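Local coordinates for protein tRNA(Phe) 7-((3-amino-3-carboxypropyl)-4-demethylwyosine(37)-N(4))-methyltransferase 1 (Pyrococcus horikoshii, PDB 2IT2) that probably methylates the N-4 position of a wyosine precursor at position 37 of tRNA(Phe), with S-adenosyl-L-methionine as the methyl donor, at residues B[5-10]-B[141-146]; B[79-84]-B[180-185]; B[98-103]-B[154-159]. One frame throughout, in Å; residues are numbered along the deposited sequence.

Contact 1. Residues B[5-10]-B[141-146]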
loop_
_atom_site.group_PDB
_atom_site.type_symbol
_atom_site.label_atom_id
_atom_site.label_comp_id
_atom_site.label_asym_id
_atom_site.label_seq_id
_atom_site.Cartn_x
_atom_site.Cartn_y
_atom_site.Cartn_z
HETATM N N MSE B 5 -17.194 21.032 3.273
HETATM C CA MSE B 5 -16.546 22.235 2.742
HETATM C C MSE B 5 -15.683 23.028 3.727
HETATM O O MSE B 5 -15.153 24.081 3.368
HETATM C CB MSE B 5 -17.586 23.203 2.100
HETATM C CG MSE B 5 -18.521 22.626 0.953
HETATM SE SE MSE B 5 -19.851 23.714 0.139
HETATM C CE MSE B 5 -20.966 24.085 1.701
ATOM N N ARG B 6 -15.563 22.548 4.961
ATOM C CA ARG B 6 -14.729 23.236 5.939
ATOM C C ARG B 6 -13.262 23.243 5.509
ATOM O O ARG B 6 -12.580 24.248 5.694
ATOM C CB ARG B 6 -14.846 22.578 7.312
ATOM C CG ARG B 6 -15.704 23.361 8.264
ATOM C CD ARG B 6 -15.141 24.764 8.467
ATOM N NE ARG B 6 -16.099 25.635 9.142
ATOM C CZ ARG B 6 -16.415 25.548 10.430
ATOM N NH1 ARG B 6 -15.844 24.629 11.195
ATOM N NH2 ARG B 6 -17.309 26.376 10.952
ATOM N N PHE B 7 -12.770 22.141 4.938
ATOM C CA PHE B 7 -11.359 22.106 4.524
ATOM C C PHE B 7 -11.095 23.132 3.430
ATOM O O PHE B 7 -9.994 23.663 3.318
ATOM C CB PHE B 7 -10.935 20.700 4.054
ATOM C CG PHE B 7 -11.467 20.304 2.703
ATOM C CD1 PHE B 7 -12.700 19.679 2.584
ATOM C CD2 PHE B 7 -10.716 20.521 1.555
ATOM C CE1 PHE B 7 -13.174 19.269 1.335
ATOM C CE2 PHE B 7 -11.180 20.114 0.305
ATOM C CZ PHE B 7 -12.405 19.490 0.195
ATOM N N THR B 8 -12.110 23.413 2.621
ATOM C CA THR B 8 -11.957 24.399 1.564
ATOM C C THR B 8 -11.885 25.789 2.217
ATOM O O THR B 8 -11.110 26.658 1.809
ATOM C CB THR B 8 -13.147 24.365 0.584
ATOM O OG1 THR B 8 -13.250 23.072 -0.030
ATOM C CG2 THR B 8 -12.947 25.401 -0.489
ATOM N N GLU B 9 -12.711 25.996 3.235
ATOM C CA GLU B 9 -12.713 27.265 3.945
ATOM C C GLU B 9 -11.383 27.503 4.666
ATOM O O GLU B 9 -10.911 28.635 4.762
ATOM C CB GLU B 9 -13.861 27.278 4.955
ATOM C CG GLU B 9 -15.238 27.347 4.302
ATOM C CD GLU B 9 -16.321 26.617 5.081
ATOM O OE1 GLU B 9 -16.216 26.513 6.320
ATOM O OE2 GLU B 9 -17.298 26.158 4.446
ATOM N N ASN B 10 -10.791 26.421 5.168
ATOM C CA ASN B 10 -9.527 26.473 5.903
ATOM C C ASN B 10 -8.270 26.339 5.042
ATOM O O ASN B 10 -7.152 26.419 5.560
ATOM C CB ASN B 10 -9.503 25.362 6.959
ATOM C CG ASN B 10 -10.485 25.597 8.089
ATOM O OD1 ASN B 10 -10.636 26.717 8.575
ATOM N ND2 ASN B 10 -11.142 24.532 8.532
ATOM N N LYS B 141 -9.922 20.301 8.677
ATOM C CA LYS B 141 -8.738 21.124 8.467
ATOM C C LYS B 141 -8.181 21.014 7.050
ATOM O O LYS B 141 -7.741 22.005 6.479
ATOM C CB LYS B 141 -7.646 20.760 9.482
ATOM C CG LYS B 141 -8.020 21.088 10.916
ATOM C CD LYS B 141 -6.897 20.767 11.887
ATOM C CE LYS B 141 -7.305 21.074 13.319
ATOM N NZ LYS B 141 -6.177 20.826 14.254
ATOM N N LYS B 142 -8.220 19.816 6.472
ATOM C CA LYS B 142 -7.673 19.627 5.137
ATOM C C LYS B 142 -8.066 18.298 4.503
ATOM O O LYS B 142 -8.621 17.414 5.158
ATOM C CB LYS B 142 -6.136 19.743 5.192
ATOM C CG LYS B 142 -5.452 18.825 6.206
ATOM C CD LYS B 142 -3.994 19.221 6.440
ATOM C CE LYS B 142 -3.374 18.392 7.556
ATOM N NZ LYS B 142 -2.023 18.886 7.940
ATOM N N LEU B 143 -7.803 18.193 3.204
ATOM C CA LEU B 143 -8.045 16.973 2.441
ATOM C C LEU B 143 -6.659 16.572 1.943
ATOM O O LEU B 143 -6.024 17.331 1.212
ATOM C CB LEU B 143 -8.956 17.246 1.239
ATOM C CG LEU B 143 -9.326 16.038 0.360
ATOM C CD1 LEU B 143 -10.500 16.440 -0.509
ATOM C CD2 LEU B 143 -8.176 15.577 -0.513
ATOM N N ILE B 144 -6.201 15.384 2.325
ATOM C CA ILE B 144 -4.875 14.923 1.914
ATOM C C ILE B 144 -4.951 13.843 0.856
ATOM O O ILE B 144 -5.718 12.881 0.973
ATOM C CB ILE B 144 -4.055 14.356 3.126
ATOM C CG1 ILE B 144 -3.827 15.447 4.182
ATOM C CG2 ILE B 144 -2.708 13.780 2.652
ATOM C CD1 ILE B 144 -3.053 16.642 3.696
ATOM N N VAL B 145 -4.166 14.055 -0.193
ATOM C CA VAL B 145 -4.009 13.114 -1.287
ATOM C C VAL B 145 -2.658 12.438 -1.011
ATOM O O VAL B 145 -1.684 13.108 -0.644
ATOM C CB VAL B 145 -3.913 13.838 -2.640
ATOM C CG1 VAL B 145 -3.356 12.900 -3.691
ATOM C CG2 VAL B 145 -5.291 14.336 -3.054
ATOM N N GLU B 146 -2.606 11.118 -1.143
ATOM C CA GLU B 146 -1.355 10.371 -0.946
ATOM C C GLU B 146 -0.954 9.824 -2.303
ATOM O O GLU B 146 -1.786 9.259 -3.017
ATOM C CB GLU B 146 -1.548 9.204 0.027
ATOM C CG GLU B 146 -0.294 8.383 0.299
ATOM C CD GLU B 146 -0.515 7.391 1.416
ATOM O OE1 GLU B 146 -1.272 6.420 1.206
ATOM O OE2 GLU B 146 0.055 7.585 2.511
HETATM O O HOH W 1 -7.535 22.798 3.755
#
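The ring of Phe7 has Leu143 on one face and the hydroxyl of Thr8, its own neighbour in sequence, on the other. Leu143 CB stands 4.0 Å from the centroid of the Phe7 ring, a CH-pi contact displaced toward the rim, while Thr8 OG1 sits 3.6 Å above the opposite face, likewise nearer the rim. At the far end of the ring, Phe7 CZ meets Leu143 CD1 at 3.7 Å, and the two side chains run side by side, pointing the same way. The guanidinium of Arg6 is a second flat group: Glu9 OE1 lies in its plane at the edge and makes a salt bridge with Arg6 NE at 3.0 Å, though the hydrogen bond within it is weak, bent to 121°.

Phe7 holds CG between its backbone N and carbonyl carbon (chi1 74°), a position from which the ring extends beside Leu143. Phe7 CB rests 3.6 Å from Lys142 CA. Close by, Asn10 CB approaches Lys141 O at 3.8 Å, and the amide ND2 of Asn10 is bound by the carbonyl of Asn140. A water lies between the two backbones, 2.6 Å from Phe7 O and 2.8 Å from Lys141 O.

This is packing of the short N-terminal helix 6-9 against the start of strand 143-148. The strand is paired with strands 98-112 and 134-138, and Leu143 also reaches Ala118 of helix 115-127. Thr8 OG1 is hydrogen-bonded to the carbonyl of Lys113, just ahead of that helix, and Tyr4 of the second subunit packs on Phe7.

Contact 2. Residues B[79-84]-B[180-185]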
loop_
_atom_site.group_PDB
_atom_site.type_symbol
_atom_site.label_atom_id
_atom_site.label_comp_id
_atom_site.label_asym_id
_atom_site.label_seq_id
_atom_site.Cartn_x
_atom_site.Cartn_y
_atom_site.Cartn_z
ATOM N N HIS B 79 18.284 6.553 0.747
ATOM C CA HIS B 79 17.301 6.886 -0.270
ATOM C C HIS B 79 17.966 7.103 -1.626
ATOM O O HIS B 79 17.498 7.864 -2.463
ATOM C CB HIS B 79 16.578 8.162 0.166
ATOM C CG HIS B 79 17.541 9.320 0.139
ATOM N ND1 HIS B 79 17.996 9.885 -1.006
ATOM C CD2 HIS B 79 18.108 9.999 1.224
ATOM C CE1 HIS B 79 18.815 10.882 -0.619
ATOM N NE2 HIS B 79 18.901 10.973 0.710
ATOM N N ARG B 80 19.081 6.363 -1.776
ATOM C CA ARG B 80 19.769 6.271 -3.053
ATOM C C ARG B 80 19.968 4.815 -3.462
ATOM O O ARG B 80 19.850 3.896 -2.662
ATOM C CB ARG B 80 21.126 6.962 -2.914
ATOM C CG ARG B 80 21.024 8.481 -3.062
ATOM C CD ARG B 80 22.403 9.144 -3.161
ATOM N NE ARG B 80 22.273 10.603 -3.164
ATOM C CZ ARG B 80 22.396 11.238 -1.984
ATOM N NH1 ARG B 80 22.629 10.547 -0.880
ATOM N NH2 ARG B 80 22.289 12.569 -1.933
ATOM N N GLU B 81 20.456 4.531 -4.662
ATOM C CA GLU B 81 20.871 3.174 -4.989
ATOM C C GLU B 81 22.086 2.855 -4.124
ATOM O O GLU B 81 22.851 3.750 -3.759
ATOM C CB GLU B 81 21.236 3.070 -6.463
ATOM C CG GLU B 81 20.110 3.465 -7.384
ATOM C CD GLU B 81 20.511 3.416 -8.835
ATOM O OE1 GLU B 81 20.699 2.301 -9.367
ATOM O OE2 GLU B 81 20.642 4.502 -9.437
ATOM N N VAL B 82 22.269 1.579 -3.806
ATOM C CA VAL B 82 23.368 1.171 -2.943
ATOM C C VAL B 82 24.363 0.205 -3.574
ATOM O O VAL B 82 24.136 -0.361 -4.641
ATOM C CB VAL B 82 22.821 0.524 -1.643
ATOM C CG1 VAL B 82 21.914 1.503 -0.905
ATOM C CG2 VAL B 82 22.056 -0.753 -1.984
ATOM N N SER B 83 25.487 0.037 -2.891
ATOM C CA SER B 83 26.520 -0.878 -3.345
ATOM C C SER B 83 26.518 -2.044 -2.376
ATOM O O SER B 83 26.001 -1.904 -1.238
ATOM C CB SER B 83 27.888 -0.216 -3.332
ATOM O OG SER B 83 28.212 0.290 -2.044
ATOM N N LEU B 84 27.079 -3.187 -2.806
ATOM C CA LEU B 84 27.115 -4.383 -1.951
ATOM C C LEU B 84 27.886 -4.060 -0.675
ATOM O O LEU B 84 27.528 -4.546 0.363
ATOM C CB LEU B 84 27.797 -5.549 -2.649
ATOM C CG LEU B 84 27.598 -7.021 -2.302
ATOM C CD1 LEU B 84 26.173 -7.287 -1.778
ATOM C CD2 LEU B 84 27.956 -7.821 -3.587
ATOM N N GLN B 180 14.544 -0.992 -8.738
ATOM C CA GLN B 180 13.318 -0.405 -8.217
ATOM C C GLN B 180 13.558 1.057 -7.844
ATOM O O GLN B 180 12.750 1.925 -8.166
ATOM C CB GLN B 180 12.812 -1.212 -7.011
ATOM C CG GLN B 180 12.361 -2.628 -7.365
ATOM C CD GLN B 180 11.933 -3.437 -6.152
ATOM O OE1 GLN B 180 12.603 -3.419 -5.119
ATOM N NE2 GLN B 180 10.827 -4.162 -6.275
HETATM N N MSE B 181 14.678 1.340 -7.191
HETATM C CA MSE B 181 14.978 2.712 -6.820
HETATM C C MSE B 181 15.085 3.596 -8.060
HETATM O O MSE B 181 14.622 4.739 -8.056
HETATM C CB MSE B 181 16.285 2.768 -6.033
HETATM C CG MSE B 181 16.706 4.167 -5.620
HETATM SE SE MSE B 181 15.439 4.907 -4.382
HETATM C CE MSE B 181 15.161 3.256 -3.406
ATOM N N ARG B 182 15.676 3.058 -9.123
ATOM C CA ARG B 182 15.833 3.822 -10.351
ATOM C C ARG B 182 14.456 4.172 -10.902
ATOM O O ARG B 182 14.238 5.293 -11.370
ATOM C CB ARG B 182 16.625 3.026 -11.386
ATOM C CG ARG B 182 17.010 3.850 -12.602
ATOM C CD ARG B 182 17.518 2.971 -13.735
ATOM N NE ARG B 182 18.779 2.315 -13.414
ATOM C CZ ARG B 182 19.588 1.781 -14.324
ATOM N NH1 ARG B 182 19.264 1.830 -15.610
ATOM N NH2 ARG B 182 20.720 1.199 -13.955
ATOM N N ARG B 183 13.529 3.222 -10.838
ATOM C CA ARG B 183 12.162 3.445 -11.318
ATOM C C ARG B 183 11.458 4.518 -10.485
ATOM O O ARG B 183 10.747 5.359 -11.029
ATOM C CB ARG B 183 11.359 2.143 -11.272
ATOM C CG ARG B 183 11.802 1.112 -12.287
ATOM C CD ARG B 183 11.026 -0.187 -12.123
ATOM N NE ARG B 183 9.585 0.005 -12.283
ATOM C CZ ARG B 183 8.681 -0.958 -12.133
ATOM N NH1 ARG B 183 9.065 -2.189 -11.820
ATOM N NH2 ARG B 183 7.391 -0.691 -12.296
ATOM N N PHE B 184 11.657 4.495 -9.171
ATOM C CA PHE B 184 11.039 5.499 -8.310
ATOM C C PHE B 184 11.517 6.890 -8.710
ATOM O O PHE B 184 10.719 7.825 -8.836
ATOM C CB PHE B 184 11.415 5.273 -6.843
ATOM C CG PHE B 184 10.898 3.989 -6.260
ATOM C CD1 PHE B 184 9.670 3.467 -6.648
ATOM C CD2 PHE B 184 11.626 3.322 -5.276
ATOM C CE1 PHE B 184 9.166 2.304 -6.056
ATOM C CE2 PHE B 184 11.129 2.163 -4.682
ATOM C CZ PHE B 184 9.905 1.654 -5.074
ATOM N N LYS B 185 12.825 7.029 -8.910
ATOM C CA LYS B 185 13.398 8.324 -9.271
ATOM C C LYS B 185 12.894 8.817 -10.620
ATOM O O LYS B 185 12.687 10.016 -10.809
ATOM C CB LYS B 185 14.923 8.251 -9.304
ATOM C CG LYS B 185 15.566 7.761 -8.019
ATOM C CD LYS B 185 15.113 8.560 -6.812
ATOM C CE LYS B 185 15.871 8.142 -5.569
ATOM N NZ LYS B 185 15.458 8.920 -4.369
HETATM O O HOH W 2 19.977 0.168 -11.561
#
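Met181, a selenomethionine, and Lys185 sit one turn apart on the long C-terminal helix 167-194 and together receive the loop that leads from strand 73-78 of the antiparallel sheet to helix 84-91: loop-on-helix packing. Met181 has CG anti to its backbone N (chi1 179°), which sets that carbon 3.9 Å from Glu81 N, against the backbone of the loop. Its chain then bends at chi2, bringing SE to 4.1 Å from His79 O. Glu81 differs at its first torsion, with CG beside its backbone N and anti to the carbonyl carbon; from there the chain extends across Met181 at a slant, CG to CG 3.9 Å.

Beyond this apolar crossing the Glu81 carboxylate and Arg182 are linked through a water. Glu81 OE1 lies near the guanidinium plane but 4.5 Å from Arg182 NE, too far for a salt bridge. The water sits 3.1 Å from Glu81 OE1 and accepts a weak bond from Arg182 NH2. The opposite charges probably still attract at this exposed edge.

Elsewhere in the chain, Met181 packs on Ile58 of strand 48-63, and Arg80 NH2 makes a salt bridge with Glu33 OE2. The Lys185 ammonium has further partners in Asp34 OD2 and Ser55 O. Lys185 bends once, at chi2 (-54°), and is extended beyond; its NZ donates to His79 O at 3.0 Å, tilted 20° from the carbonyl plane.

Contact 3. Residues B[98-103]-B[154-159]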
loop_
_atom_site.group_PDB
_atom_site.type_symbol
_atom_site.label_atom_id
_atom_site.label_comp_id
_atom_site.label_asym_id
_atom_site.label_seq_id
_atom_site.Cartn_x
_atom_site.Cartn_y
_atom_site.Cartn_z
ATOM N N GLN B 98 14.455 -10.344 13.608
ATOM C CA GLN B 98 14.529 -10.704 12.198
ATOM C C GLN B 98 15.253 -9.597 11.443
ATOM O O GLN B 98 14.965 -8.411 11.636
ATOM C CB GLN B 98 13.125 -10.876 11.601
ATOM C CG GLN B 98 12.221 -11.814 12.385
ATOM C CD GLN B 98 10.848 -11.968 11.764
ATOM O OE1 GLN B 98 10.334 -11.051 11.120
ATOM N NE2 GLN B 98 10.234 -13.127 11.975
ATOM N N LEU B 99 16.205 -9.986 10.599
ATOM C CA LEU B 99 16.943 -9.019 9.797
ATOM C C LEU B 99 16.292 -8.987 8.406
ATOM O O LEU B 99 16.174 -10.008 7.730
ATOM C CB LEU B 99 18.424 -9.411 9.712
ATOM C CG LEU B 99 19.305 -8.448 8.905
ATOM C CD1 LEU B 99 19.339 -7.075 9.581
ATOM C CD2 LEU B 99 20.718 -9.025 8.765
ATOM N N TRP B 100 15.836 -7.810 8.001
ATOM C CA TRP B 100 15.168 -7.650 6.712
ATOM C C TRP B 100 15.826 -6.647 5.776
ATOM O O TRP B 100 16.402 -5.645 6.220
ATOM C CB TRP B 100 13.714 -7.192 6.915
ATOM C CG TRP B 100 12.796 -8.239 7.485
ATOM C CD1 TRP B 100 12.599 -8.531 8.811
ATOM C CD2 TRP B 100 11.998 -9.169 6.744
ATOM N NE1 TRP B 100 11.729 -9.590 8.935
ATOM C CE2 TRP B 100 11.348 -10.004 7.687
ATOM C CE3 TRP B 100 11.773 -9.382 5.379
ATOM C CZ2 TRP B 100 10.481 -11.035 7.300
ATOM C CZ3 TRP B 100 10.910 -10.407 4.995
ATOM C CH2 TRP B 100 10.280 -11.225 5.958
ATOM N N PHE B 101 15.750 -6.938 4.484
ATOM C CA PHE B 101 16.238 -6.014 3.475
ATOM C C PHE B 101 14.917 -5.507 2.890
ATOM O O PHE B 101 14.117 -6.294 2.369
ATOM C CB PHE B 101 17.074 -6.745 2.414
ATOM C CG PHE B 101 17.599 -5.838 1.327
ATOM C CD1 PHE B 101 16.779 -5.464 0.262
ATOM C CD2 PHE B 101 18.899 -5.345 1.382
ATOM C CE1 PHE B 101 17.243 -4.609 -0.728
ATOM C CE2 PHE B 101 19.376 -4.482 0.395
ATOM C CZ PHE B 101 18.550 -4.117 -0.662
ATOM N N LEU B 102 14.673 -4.205 2.989
ATOM C CA LEU B 102 13.419 -3.634 2.510
ATOM C C LEU B 102 13.599 -2.553 1.452
ATOM O O LEU B 102 14.574 -1.794 1.474
ATOM C CB LEU B 102 12.631 -3.008 3.680
ATOM C CG LEU B 102 12.421 -3.844 4.952
ATOM C CD1 LEU B 102 11.765 -2.998 6.039
ATOM C CD2 LEU B 102 11.573 -5.062 4.636
ATOM N N VAL B 103 12.659 -2.517 0.516
ATOM C CA VAL B 103 12.617 -1.469 -0.496
ATOM C C VAL B 103 11.201 -0.897 -0.408
ATOM O O VAL B 103 10.221 -1.648 -0.463
ATOM C CB VAL B 103 12.862 -1.990 -1.922
ATOM C CG1 VAL B 103 12.695 -0.849 -2.916
ATOM C CG2 VAL B 103 14.259 -2.539 -2.034
ATOM N N ASP B 154 10.729 -7.241 0.238
ATOM C CA ASP B 154 10.846 -7.650 1.625
ATOM C C ASP B 154 11.575 -8.980 1.599
ATOM O O ASP B 154 10.964 -10.010 1.297
ATOM C CB ASP B 154 9.462 -7.886 2.237
ATOM C CG ASP B 154 8.518 -6.721 2.031
ATOM O OD1 ASP B 154 8.676 -5.700 2.723
ATOM O OD2 ASP B 154 7.608 -6.823 1.176
ATOM N N VAL B 155 12.872 -8.960 1.884
ATOM C CA VAL B 155 13.674 -10.179 1.907
ATOM C C VAL B 155 14.292 -10.412 3.285
ATOM O O VAL B 155 14.951 -9.537 3.855
ATOM C CB VAL B 155 14.805 -10.128 0.862
ATOM C CG1 VAL B 155 15.688 -11.355 1.006
ATOM C CG2 VAL B 155 14.214 -10.050 -0.543
ATOM N N LEU B 156 14.065 -11.606 3.817
ATOM C CA LEU B 156 14.599 -11.989 5.118
ATOM C C LEU B 156 16.084 -12.311 4.952
ATOM O O LEU B 156 16.447 -13.148 4.130
ATOM C CB LEU B 156 13.855 -13.214 5.631
ATOM C CG LEU B 156 14.260 -13.765 6.998
ATOM C CD1 LEU B 156 13.939 -12.786 8.118
ATOM C CD2 LEU B 156 13.511 -15.067 7.195
ATOM N N LEU B 157 16.939 -11.652 5.728
ATOM C CA LEU B 157 18.385 -11.870 5.625
ATOM C C LEU B 157 18.948 -12.740 6.745
ATOM O O LEU B 157 20.009 -13.347 6.595
ATOM C CB LEU B 157 19.125 -10.523 5.627
ATOM C CG LEU B 157 18.803 -9.524 4.510
ATOM C CD1 LEU B 157 19.604 -8.235 4.714
ATOM C CD2 LEU B 157 19.118 -10.161 3.151
ATOM N N GLY B 158 18.236 -12.806 7.860
ATOM C CA GLY B 158 18.719 -13.592 8.979
ATOM C C GLY B 158 17.828 -13.403 10.183
ATOM O O GLY B 158 16.833 -12.695 10.104
ATOM N N GLU B 159 18.188 -14.045 11.290
ATOM C CA GLU B 159 17.416 -13.956 12.527
ATOM C C GLU B 159 18.299 -14.146 13.755
ATOM O O GLU B 159 19.118 -15.066 13.811
ATOM C CB GLU B 159 16.309 -15.012 12.548
ATOM C CG GLU B 159 15.357 -14.944 11.374
ATOM C CD GLU B 159 14.155 -15.854 11.538
ATOM O OE1 GLU B 159 14.331 -17.016 11.971
ATOM O OE2 GLU B 159 13.030 -15.413 11.223
#
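Leu99 O is gripped by two successive N-H groups of the facing strand. Leu157 N gives the stronger bond, 2.7 Å long and nearly straight at 170°, whereas Gly158 N reaches Leu99 O weakly at 3.5 Å. Leu99 N in turn donates to Gly158 O at 2.8 Å. Past this point the pairing returns to regular geometry, with Phe101 and Val155 exchanging two backbone hydrogen bonds.

On one side of the sheet, Trp100 holds CG beside its backbone N (chi1 -71°), a position from which the indole extends beneath Leu156. Leu156 CB makes a CH-pi contact, 4.1 Å from the centroid of the Trp100 six-membered ring, and Leu156 CD1 meets CE2 of the same indole at 3.8 Å. Trp100 NE1 donates to Gln98 OE1 at 3.0 Å, close to the indole plane, which should limit rotation of the ring. An alanine at Trp100 would probably leave Leu156 without its aromatic floor and Gln98 OE1 without its donor.

On the other side, Leu157 CD1 touches Phe101 CB at 3.7 Å, and Phe101 also packs on Ile173 and Ala177 of helix 167-194. Ile176 of the second subunit packs on Trp100. Asp154 makes a salt bridge with Arg104, and its OD2 is hydrogen-bonded to Asp154 N of the second subunit. Two residues, Leu157 and Gly158, opposite the single Leu99 make a classic beta bulge in an antiparallel strand pair.

How the contacts relate
Along the chain the segments come in the order 5-10, 79-84, 98-103, 141-146, 154-159, 180-185. Contact 3 is nested inside the loop closed by contact 2, and contact 1 crosses both. The centre of contact 1 lies about 38 Å from that of contact 3 and about 34 Å from that of contact 2, yet strand 98-112 pairs with both 143-148 and 153-159. Contact 2 lies about 17 Å from contact 3, centre to centre, and touches it where Gln180 and Phe184 pack on Val103. All three reach the second subunit: contact 1 through helix 6-9 and strand 143-148, contact 3 through strands 98-112 and 153-159, contact 2 through Gln180 alone.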